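Local atomic coordinates of UPF0255 protein frsA (Vibrio vulnificus, PDB entry 4I4C), a protein that probably hydrolyses carboxylic esters as a serine esterase of the FrsA family, in the alpha/beta-hydrolase clan. Residues L52-W57 with E66-L71; A72-S77 with Y100-L105; G96-E101 with Y132-Y137. One frame throughout, in Å; residues are numbered along the deposited sequence.

Contact 1: L52-W57 with E66-L71; sequences LRRLQW and EQEQVL
Arg-54 and Gln-67 mark the closest backbone approach, their CA atoms 7.9 Å apart, where the first turn of helix 54-60 faces the flank of helix 64-75. The first of these helices also carries Gln-56, part of the pocket that holds the bound polyether. At this spacing side chains have to span the gap, and three from 66-71 do so. Gln-67 reaches across with an extended chain that starts with CG anti to its own backbone N (chi1 167°). Its NE2 donates to Arg-54 O at 3.2 Å in a nearly straight bond (173°), with the acceptor in the plane of the amide although the donor is tilted from the plane of the carbonyl. The other amide atom, OE1, lies in the ring plane at the edge of Trp-57, 3.3 Å from CE3. It is buried and has no hydrogen-bonding partner; its close neighbour here is the C-H edge of the indole, at best a weak compensation. Trp-57 is held from a second direction by Arg-53 CB, centred over one ring face.

At the solvent side Arg-54 grips Glu-68 side-on. Arg-54 NE reaches Glu-68 OE2 at 2.9 Å and Arg-54 NH2 reaches Glu-68 OE1 at 3.2 Å, each oxygen offering its syn lone pair, and the two planes are only 15° apart. Leu-71 CD1 lies over one face of the same guanidinium, 3.6 Å from NE, adding an apolar lid to the ion pair. The arrangement is that of two consecutive helices with a three-residue linker, joined by a hydrogen bond from a buried side-chain amide and, at the margin, a side-on bidentate Arg-Glu salt bridge.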
loop_
_atom_site.group_PDB
_atom_site.type_symbol
_atom_site.label_atom_id
_atom_site.label_comp_id
_atom_site.label_asym_id
_atom_site.label_seq_id
_atom_site.Cartn_x
_atom_site.Cartn_y
_atom_site.Cartn_z
ATOM N N LEU A 52 10.111 -5.814 -7.969
ATOM C CA LEU A 52 10.689 -4.475 -8.014
ATOM C C LEU A 52 9.676 -3.455 -8.519
ATOM O O LEU A 52 9.075 -3.634 -9.580
ATOM C CB LEU A 52 11.893 -4.473 -8.952
ATOM C CG LEU A 52 13.253 -4.296 -8.310
ATOM C CD1 LEU A 52 13.389 -5.238 -7.139
ATOM C CD2 LEU A 52 14.335 -4.516 -9.359
ATOM N N ARG A 53 9.502 -2.389 -7.748
ATOM C CA ARG A 53 8.570 -1.317 -8.078
ATOM C C ARG A 53 9.320 0.001 -8.348
ATOM O O ARG A 53 8.969 1.041 -7.779
ATOM C CB ARG A 53 7.625 -1.100 -6.900
ATOM C CG ARG A 53 7.011 -2.377 -6.334
ATOM C CD ARG A 53 5.580 -2.546 -6.779
ATOM N NE ARG A 53 5.103 -3.916 -6.572
ATOM C CZ ARG A 53 4.354 -4.311 -5.546
ATOM N NH1 ARG A 53 3.982 -3.443 -4.614
ATOM N NH2 ARG A 53 3.974 -5.581 -5.453
ATOM N N ARG A 54 10.358 -0.051 -9.183
ATOM C CA ARG A 54 11.186 1.126 -9.486
ATOM C C ARG A 54 10.396 2.406 -9.764
ATOM O O ARG A 54 10.619 3.427 -9.112
ATOM C CB ARG A 54 12.093 0.866 -10.690
ATOM C CG ARG A 54 13.351 0.085 -10.426
ATOM C CD ARG A 54 14.154 0.068 -11.720
ATOM N NE ARG A 54 15.542 -0.340 -11.542
ATOM C CZ ARG A 54 15.978 -1.587 -11.701
ATOM N NH1 ARG A 54 15.134 -2.553 -12.026
ATOM N NH2 ARG A 54 17.265 -1.871 -11.533
ATOM N N LEU A 55 9.492 2.350 -10.743
ATOM C CA LEU A 55 8.673 3.508 -11.108
ATOM C C LEU A 55 7.699 3.941 -10.000
ATOM O O LEU A 55 7.470 5.135 -9.809
ATOM C CB LEU A 55 7.928 3.247 -12.429
ATOM C CG LEU A 55 8.895 3.085 -13.608
ATOM C CD1 LEU A 55 8.193 2.876 -14.939
ATOM C CD2 LEU A 55 9.765 4.291 -13.693
ATOM N N GLN A 56 7.138 2.981 -9.266
ATOM C CA GLN A 56 6.262 3.321 -8.141
ATOM C C GLN A 56 7.037 4.077 -7.064
ATOM O O GLN A 56 6.594 5.095 -6.550
ATOM C CB GLN A 56 5.632 2.069 -7.537
ATOM C CG GLN A 56 4.610 2.361 -6.449
ATOM C CD GLN A 56 4.309 1.149 -5.575
ATOM O OE1 GLN A 56 3.789 0.147 -6.050
ATOM N NE2 GLN A 56 4.643 1.242 -4.293
ATOM N N TRP A 57 8.204 3.559 -6.714
ATOM C CA TRP A 57 9.005 4.176 -5.660
ATOM C C TRP A 57 9.455 5.592 -6.043
ATOM O O TRP A 57 9.431 6.498 -5.213
ATOM C CB TRP A 57 10.159 3.257 -5.253
ATOM C CG TRP A 57 9.666 2.014 -4.588
ATOM C CD1 TRP A 57 8.546 1.893 -3.816
ATOM C CD2 TRP A 57 10.245 0.705 -4.659
ATOM N NE1 TRP A 57 8.406 0.595 -3.388
ATOM C CE2 TRP A 57 9.441 -0.152 -3.887
ATOM C CE3 TRP A 57 11.371 0.177 -5.295
ATOM C CZ2 TRP A 57 9.718 -1.516 -3.740
ATOM C CZ3 TRP A 57 11.646 -1.175 -5.141
ATOM C CH2 TRP A 57 10.821 -2.003 -4.371
ATOM N N GLU A 66 19.680 7.634 -6.816
ATOM C CA GLU A 66 20.028 7.006 -5.536
ATOM C C GLU A 66 19.445 5.594 -5.438
ATOM O O GLU A 66 20.051 4.701 -4.863
ATOM C CB GLU A 66 19.539 7.851 -4.361
ATOM C CG GLU A 66 20.142 9.250 -4.286
ATOM C CD GLU A 66 19.440 10.135 -3.267
ATOM O OE1 GLU A 66 18.375 9.730 -2.749
ATOM O OE2 GLU A 66 19.950 11.239 -2.986
ATOM N N GLN A 67 18.261 5.407 -6.011
ATOM C CA GLN A 67 17.648 4.086 -6.094
ATOM C C GLN A 67 18.506 3.112 -6.908
ATOM O O GLN A 67 18.690 1.953 -6.522
ATOM C CB GLN A 67 16.240 4.191 -6.700
ATOM C CG GLN A 67 15.655 2.871 -7.114
ATOM C CD GLN A 67 14.156 2.940 -7.350
ATOM O OE1 GLN A 67 13.374 2.487 -6.518
ATOM N NE2 GLN A 67 13.751 3.498 -8.489
ATOM N N GLU A 68 19.033 3.580 -8.037
ATOM C CA GLU A 68 19.903 2.724 -8.837
ATOM C C GLU A 68 21.191 2.415 -8.077
ATOM O O GLU A 68 21.690 1.295 -8.150
ATOM C CB GLU A 68 20.223 3.317 -10.213
ATOM C CG GLU A 68 19.046 3.334 -11.202
ATOM C CD GLU A 68 18.233 2.041 -11.188
ATOM O OE1 GLU A 68 18.817 0.938 -11.058
ATOM O OE2 GLU A 68 16.997 2.130 -11.313
ATOM N N GLN A 69 21.726 3.398 -7.352
ATOM C CA GLN A 69 22.939 3.157 -6.549
ATOM C C GLN A 69 22.651 2.076 -5.489
ATOM O O GLN A 69 23.473 1.178 -5.256
ATOM C CB GLN A 69 23.454 4.449 -5.904
ATOM C CG GLN A 69 23.932 5.508 -6.920
ATOM C CD GLN A 69 24.403 6.805 -6.277
ATOM O OE1 GLN A 69 24.319 6.980 -5.062
ATOM N NE2 GLN A 69 24.908 7.723 -7.101
ATOM N N VAL A 70 21.473 2.157 -4.872
ATOM C CA VAL A 70 21.057 1.182 -3.866
ATOM C C VAL A 70 20.899 -0.194 -4.485
ATOM O O VAL A 70 21.451 -1.176 -3.984
ATOM C CB VAL A 70 19.730 1.598 -3.173
ATOM C CG1 VAL A 70 19.201 0.464 -2.312
ATOM C CG2 VAL A 70 19.946 2.849 -2.331
ATOM N N LEU A 71 20.172 -0.259 -5.594
ATOM C CA LEU A 71 19.927 -1.530 -6.266
ATOM C C LEU A 71 21.215 -2.146 -6.815
ATOM O O LEU A 71 21.378 -3.370 -6.812
ATOM C CB LEU A 71 18.883 -1.372 -7.373
ATOM C CG LEU A 71 17.461 -1.059 -6.879
ATOM C CD1 LEU A 71 16.511 -0.802 -8.062
ATOM C CD2 LEU A 71 16.914 -2.182 -6.016
#

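Contact 2: A72-S77 with Y100-L105; sequences ARIASS and YEWTRL
Arg-73 turns one face of its guanidinium toward Arg-104 CZ, while a water lies in plane at its edge. The Arg-104 guanidinium has Tyr-100 OH over one face, displaced toward the rim, and meets Glu-101 OE2 and the same water at its edge. The two guanidinium planes are 74° apart, so the groups do not stack; one nitrogen of each comes forward instead, and Arg-73 NH1 stands 3.2 Å from Arg-104 NH1. Both are donors and both groups are cationic, so this proximity is not a bond.

Glu-101 lies beside the pair and serves both, one of them through water. Its chain bends at chi2 (-65°), which swings CD toward Arg-73, and the two side chains cross at about a right angle, with OE1 3.5 Å from Arg-73 CD. OE1 forms a weak salt bridge with Arg-104 NH1, also at 3.5 Å. OE2 is held more firmly: it accepts from the backbone N of Gly-96 and from the water, which donates to it at 2.6 Å and accepts from Arg-73 NH1 at 2.9 Å.

Beneath this polar layer, Ile-74 slides past Glu-101 in the opposite direction, CG1 lying 3.8 Å from Glu-101 CB. Its CD1 approaches the indole of Trp-102 obliquely, 3.8 Å from NE1. Trp-102 also packs on Gln-67 and Val-70 of helix 64-75.

Both arginines also touch a crystal neighbour, so their exact poses may owe something to the lattice. A single buried carboxylate serves these two exposed arginines, one through a weak ion pair and one through a water, and its negative charge would be expected to offset part of their mutual repulsion.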
loop_
_atom_site.group_PDB
_atom_site.type_symbol
_atom_site.label_atom_id
_atom_site.label_comp_id
_atom_site.label_asym_id
_atom_site.label_seq_id
_atom_site.Cartn_x
_atom_site.Cartn_y
_atom_site.Cartn_z
ATOM N N ALA A 72 22.126 -1.298 -7.284
ATOM C CA ALA A 72 23.420 -1.778 -7.759
ATOM C C ALA A 72 24.248 -2.401 -6.636
ATOM O O ALA A 72 24.826 -3.463 -6.818
ATOM C CB ALA A 72 24.193 -0.666 -8.454
ATOM N N ARG A 73 24.299 -1.757 -5.473
ATOM C CA ARG A 73 25.042 -2.333 -4.349
ATOM C C ARG A 73 24.429 -3.676 -3.911
ATOM O O ARG A 73 25.136 -4.563 -3.435
ATOM C CB ARG A 73 25.103 -1.360 -3.166
ATOM C CG ARG A 73 26.065 -0.178 -3.337
ATOM C CD ARG A 73 25.950 0.753 -2.138
ATOM N NE ARG A 73 27.010 1.763 -2.112
ATOM C CZ ARG A 73 28.189 1.602 -1.511
ATOM N NH1 ARG A 73 28.462 0.477 -0.867
ATOM N NH2 ARG A 73 29.093 2.576 -1.539
ATOM N N ILE A 74 23.113 -3.816 -4.081
ATOM C CA ILE A 74 22.398 -5.052 -3.764
ATOM C C ILE A 74 22.693 -6.137 -4.802
ATOM O O ILE A 74 23.000 -7.285 -4.460
ATOM C CB ILE A 74 20.861 -4.824 -3.732
ATOM C CG1 ILE A 74 20.442 -4.023 -2.490
ATOM C CG2 ILE A 74 20.116 -6.167 -3.805
ATOM C CD1 ILE A 74 18.970 -3.569 -2.529
ATOM N N ALA A 75 22.588 -5.774 -6.072
ATOM C CA ALA A 75 22.775 -6.748 -7.146
ATOM C C ALA A 75 24.256 -7.108 -7.390
ATOM O O ALA A 75 24.549 -8.195 -7.892
ATOM C CB ALA A 75 22.134 -6.259 -8.408
ATOM N N SER A 76 25.165 -6.195 -7.043
ATOM C CA SER A 76 26.616 -6.388 -7.230
ATOM C C SER A 76 27.271 -7.179 -6.130
ATOM O O SER A 76 28.444 -7.508 -6.229
ATOM C CB SER A 76 27.362 -5.043 -7.276
ATOM O OG SER A 76 27.175 -4.409 -8.516
ATOM N N SER A 77 26.544 -7.431 -5.053
ATOM C CA SER A 77 27.158 -8.008 -3.874
ATOM C C SER A 77 27.751 -9.396 -4.119
ATOM O O SER A 77 27.202 -10.201 -4.886
ATOM C CB SER A 77 26.181 -8.041 -2.714
ATOM O OG SER A 77 26.787 -8.603 -1.565
ATOM N N TYR A 100 19.544 -3.671 4.585
ATOM C CA TYR A 100 20.749 -2.912 4.938
ATOM C C TYR A 100 20.979 -1.752 3.971
ATOM O O TYR A 100 21.219 -0.619 4.383
ATOM C CB TYR A 100 21.968 -3.829 4.918
ATOM C CG TYR A 100 23.265 -3.125 5.259
ATOM C CD1 TYR A 100 24.060 -2.572 4.263
ATOM C CD2 TYR A 100 23.685 -3.003 6.575
ATOM C CE1 TYR A 100 25.245 -1.921 4.571
ATOM C CE2 TYR A 100 24.876 -2.358 6.895
ATOM C CZ TYR A 100 25.646 -1.817 5.889
ATOM O OH TYR A 100 26.821 -1.165 6.190
ATOM N N GLU A 101 20.912 -2.041 2.676
ATOM C CA GLU A 101 21.248 -1.030 1.688
ATOM C C GLU A 101 20.189 0.062 1.637
ATOM O O GLU A 101 20.527 1.232 1.450
ATOM C CB GLU A 101 21.503 -1.641 0.305
ATOM C CG GLU A 101 22.735 -2.592 0.228
ATOM C CD GLU A 101 24.082 -1.911 0.460
ATOM O OE1 GLU A 101 24.149 -0.671 0.548
ATOM O OE2 GLU A 101 25.098 -2.639 0.548
ATOM N N TRP A 102 18.916 -0.303 1.814
ATOM C CA TRP A 102 17.858 0.711 1.756
ATOM C C TRP A 102 17.870 1.561 3.016
ATOM O O TRP A 102 17.617 2.754 2.966
ATOM C CB TRP A 102 16.472 0.096 1.518
ATOM C CG TRP A 102 16.212 -0.208 0.068
ATOM C CD1 TRP A 102 16.310 -1.432 -0.557
ATOM C CD2 TRP A 102 15.845 0.733 -0.948
ATOM N NE1 TRP A 102 16.015 -1.301 -1.897
ATOM C CE2 TRP A 102 15.725 0.014 -2.162
ATOM C CE3 TRP A 102 15.607 2.115 -0.948
ATOM C CZ2 TRP A 102 15.377 0.637 -3.371
ATOM C CZ3 TRP A 102 15.250 2.729 -2.153
ATOM C CH2 TRP A 102 15.138 1.988 -3.342
ATOM N N THR A 103 18.197 0.941 4.143
ATOM C CA THR A 103 18.276 1.685 5.399
ATOM C C THR A 103 19.436 2.682 5.362
ATOM O O THR A 103 19.332 3.792 5.892
ATOM C CB THR A 103 18.383 0.720 6.601
ATOM O OG1 THR A 103 17.167 -0.030 6.698
ATOM C CG2 THR A 103 18.591 1.472 7.899
ATOM N N ARG A 104 20.530 2.294 4.704
ATOM C CA ARG A 104 21.649 3.206 4.480
ATOM C C ARG A 104 21.220 4.490 3.802
ATOM O O ARG A 104 21.666 5.566 4.177
ATOM C CB ARG A 104 22.707 2.563 3.591
ATOM C CG ARG A 104 23.655 1.673 4.298
ATOM C CD ARG A 104 24.704 1.192 3.297
ATOM N NE ARG A 104 25.982 1.866 3.480
ATOM C CZ ARG A 104 27.093 1.524 2.835
ATOM N NH1 ARG A 104 27.062 0.525 1.959
ATOM N NH2 ARG A 104 28.234 2.173 3.065
ATOM N N LEU A 105 20.409 4.363 2.756
ATOM C CA LEU A 105 19.891 5.531 2.049
ATOM C C LEU A 105 18.976 6.340 2.965
ATOM O O LEU A 105 19.075 7.565 3.014
ATOM C CB LEU A 105 19.167 5.145 0.741
ATOM C CG LEU A 105 18.722 6.329 -0.130
ATOM C CD1 LEU A 105 19.890 7.245 -0.560
ATOM C CD2 LEU A 105 17.912 5.882 -1.355
HETATM O O HOH W 1 27.419 -2.177 -0.502
#

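Contact 3: G96-E101 with Y132-Y137; sequences GNWAYE and YSIAGY
Trp-98 supplies the one hydrogen bond between the segments: NE1 donates to Ile-134 O at 2.8 Å and 167°, with the oxygen close to the ring plane. Its CG lies anti to the backbone N (chi1 175°). The indole edge meets the last turn of helix 121-136, where Ala-135 O also comes within 3.3 Å of Trp-98 CD1.

Close backbone contact comes next. Ala-99 and Ala-135 bring their CA atoms to 4.3 Å, a spacing that their small methyl groups permit; Ala-135 CB rests 3.8 Å from Ala-99 O.

Apolar contacts are made by the six-membered ring beside NE1, where Trp-98 CZ2 meets Ile-134 CG2 at 3.9 Å and, more loosely, Tyr-137 CD2. Capping is local: Asn-97, the N-cap of helix 98-114, accepts from Tyr-100 N through an in-plane lone pair of OD1 at 2.8 Å.

Arg-50 makes a cation-pi contact with Trp-98 and donates to Tyr-137 O, while Tyr-137 OH bonds to Asn-51 O. The carbonyl of Ile-134 in the last turn and that of Tyr-137, just past it, where partial negative charge would be expected to gather, are thus met by an indole N-H and a cationic arginine.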
loop_
_atom_site.group_PDB
_atom_site.type_symbol
_atom_site.label_atom_id
_atom_site.label_comp_id
_atom_site.label_asym_id
_atom_site.label_seq_id
_atom_site.Cartn_x
_atom_site.Cartn_y
_atom_site.Cartn_z
ATOM N N GLY A 96 25.076 -5.385 0.683
ATOM C CA GLY A 96 24.388 -6.262 -0.251
ATOM C C GLY A 96 22.992 -6.680 0.184
ATOM O O GLY A 96 22.163 -7.024 -0.648
ATOM N N ASN A 97 22.727 -6.662 1.487
ATOM C CA ASN A 97 21.402 -7.032 1.993
ATOM C C ASN A 97 20.387 -5.941 1.649
ATOM O O ASN A 97 20.696 -4.758 1.740
ATOM C CB ASN A 97 21.454 -7.297 3.506
ATOM C CG ASN A 97 20.059 -7.440 4.149
ATOM O OD1 ASN A 97 19.456 -6.456 4.573
ATOM N ND2 ASN A 97 19.580 -8.668 4.257
ATOM N N TRP A 98 19.181 -6.351 1.253
ATOM C CA TRP A 98 18.145 -5.412 0.824
ATOM C C TRP A 98 17.812 -4.397 1.922
ATOM O O TRP A 98 17.918 -3.193 1.707
ATOM C CB TRP A 98 16.884 -6.170 0.404
ATOM C CG TRP A 98 15.730 -5.264 0.054
ATOM C CD1 TRP A 98 14.859 -4.662 0.916
ATOM C CD2 TRP A 98 15.326 -4.886 -1.257
ATOM N NE1 TRP A 98 13.942 -3.923 0.220
ATOM C CE2 TRP A 98 14.207 -4.042 -1.121
ATOM C CE3 TRP A 98 15.802 -5.179 -2.544
ATOM C CZ2 TRP A 98 13.562 -3.481 -2.216
ATOM C CZ3 TRP A 98 15.165 -4.624 -3.632
ATOM C CH2 TRP A 98 14.044 -3.788 -3.462
ATOM N N ALA A 99 17.444 -4.887 3.102
ATOM C CA ALA A 99 17.161 -3.990 4.229
ATOM C C ALA A 99 18.347 -3.095 4.567
ATOM O O ALA A 99 18.177 -1.916 4.819
ATOM C CB ALA A 99 16.742 -4.771 5.454
ATOM N N TYR A 100 19.544 -3.671 4.585
ATOM C CA TYR A 100 20.749 -2.912 4.938
ATOM C C TYR A 100 20.979 -1.752 3.971
ATOM O O TYR A 100 21.219 -0.619 4.383
ATOM C CB TYR A 100 21.968 -3.829 4.918
ATOM C CG TYR A 100 23.265 -3.125 5.259
ATOM C CD1 TYR A 100 24.060 -2.572 4.263
ATOM C CD2 TYR A 100 23.685 -3.003 6.575
ATOM C CE1 TYR A 100 25.245 -1.921 4.571
ATOM C CE2 TYR A 100 24.876 -2.358 6.895
ATOM C CZ TYR A 100 25.646 -1.817 5.889
ATOM O OH TYR A 100 26.821 -1.165 6.190
ATOM N N GLU A 101 20.912 -2.041 2.676
ATOM C CA GLU A 101 21.248 -1.030 1.688
ATOM C C GLU A 101 20.189 0.062 1.637
ATOM O O GLU A 101 20.527 1.232 1.450
ATOM C CB GLU A 101 21.503 -1.641 0.305
ATOM C CG GLU A 101 22.735 -2.592 0.228
ATOM C CD GLU A 101 24.082 -1.911 0.460
ATOM O OE1 GLU A 101 24.149 -0.671 0.548
ATOM O OE2 GLU A 101 25.098 -2.639 0.548
ATOM N N TYR A 132 13.102 3.751 4.399
ATOM C CA TYR A 132 12.930 2.765 5.453
ATOM C C TYR A 132 11.770 1.797 5.179
ATOM O O TYR A 132 11.867 0.607 5.489
ATOM C CB TYR A 132 12.684 3.458 6.801
ATOM C CG TYR A 132 13.858 4.227 7.340
ATOM C CD1 TYR A 132 15.158 3.733 7.215
ATOM C CD2 TYR A 132 13.679 5.455 7.958
ATOM C CE1 TYR A 132 16.238 4.435 7.697
ATOM C CE2 TYR A 132 14.766 6.173 8.444
ATOM C CZ TYR A 132 16.042 5.652 8.314
ATOM O OH TYR A 132 17.135 6.345 8.797
ATOM N N SER A 133 10.666 2.323 4.650
ATOM C CA SER A 133 9.519 1.503 4.252
ATOM C C SER A 133 9.912 0.503 3.166
ATOM O O SER A 133 9.628 -0.695 3.268
ATOM C CB SER A 133 8.350 2.381 3.781
ATOM O OG SER A 133 7.287 1.579 3.284
ATOM N N ILE A 134 10.568 0.993 2.127
ATOM C CA ILE A 134 11.103 0.112 1.085
ATOM C C ILE A 134 12.093 -0.930 1.643
ATOM O O ILE A 134 12.085 -2.098 1.234
ATOM C CB ILE A 134 11.774 0.941 -0.024
ATOM C CG1 ILE A 134 10.708 1.773 -0.751
ATOM C CG2 ILE A 134 12.536 0.039 -0.975
ATOM C CD1 ILE A 134 11.246 2.944 -1.542
ATOM N N ALA A 135 12.944 -0.507 2.579
ATOM C CA ALA A 135 13.845 -1.438 3.272
ATOM C C ALA A 135 13.088 -2.636 3.861
ATOM O O ALA A 135 13.576 -3.767 3.842
ATOM C CB ALA A 135 14.640 -0.714 4.369
ATOM N N GLY A 136 11.890 -2.386 4.384
ATOM C CA GLY A 136 11.119 -3.447 5.003
ATOM C C GLY A 136 10.218 -4.195 4.024
ATOM O O GLY A 136 9.740 -5.301 4.306
ATOM N N TYR A 137 9.961 -3.576 2.881
ATOM C CA TYR A 137 9.102 -4.190 1.862
ATOM C C TYR A 137 9.612 -5.587 1.554
ATOM O O TYR A 137 10.836 -5.774 1.388
ATOM C CB TYR A 137 9.132 -3.323 0.600
ATOM C CG TYR A 137 8.583 -3.946 -0.668
ATOM C CD1 TYR A 137 7.223 -3.870 -0.983
ATOM C CD2 TYR A 137 9.433 -4.553 -1.588
ATOM C CE1 TYR A 137 6.730 -4.417 -2.169
ATOM C CE2 TYR A 137 8.950 -5.100 -2.773
ATOM C CZ TYR A 137 7.596 -5.027 -3.065
ATOM O OH TYR A 137 7.118 -5.566 -4.256
#

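How the contacts relate
Contact 1 closes before the others open, while contacts 2 and 3 overlap on helix 98-114; all lie on the same side of the chain's centre. Contacts 1 and 2 use successive parts of helix 64-75, with centres 11 Å apart; contacts 2 and 3, 8 Å apart, share Tyr-100 and Glu-101. Contact 3 adds helix 121-136, whose last turn comes back to contact 1, also 11 Å away: Trp-57 CG lies 3.6 Å from Ile-134 CD1. Trp-57, Trp-98 and Trp-102 join the sites into one helical body. It lies near a ligand site without lining it here: bound hexanoic acid is about 8 Å from the side chain of Tyr-137 and about 11 Å from that of Trp-57.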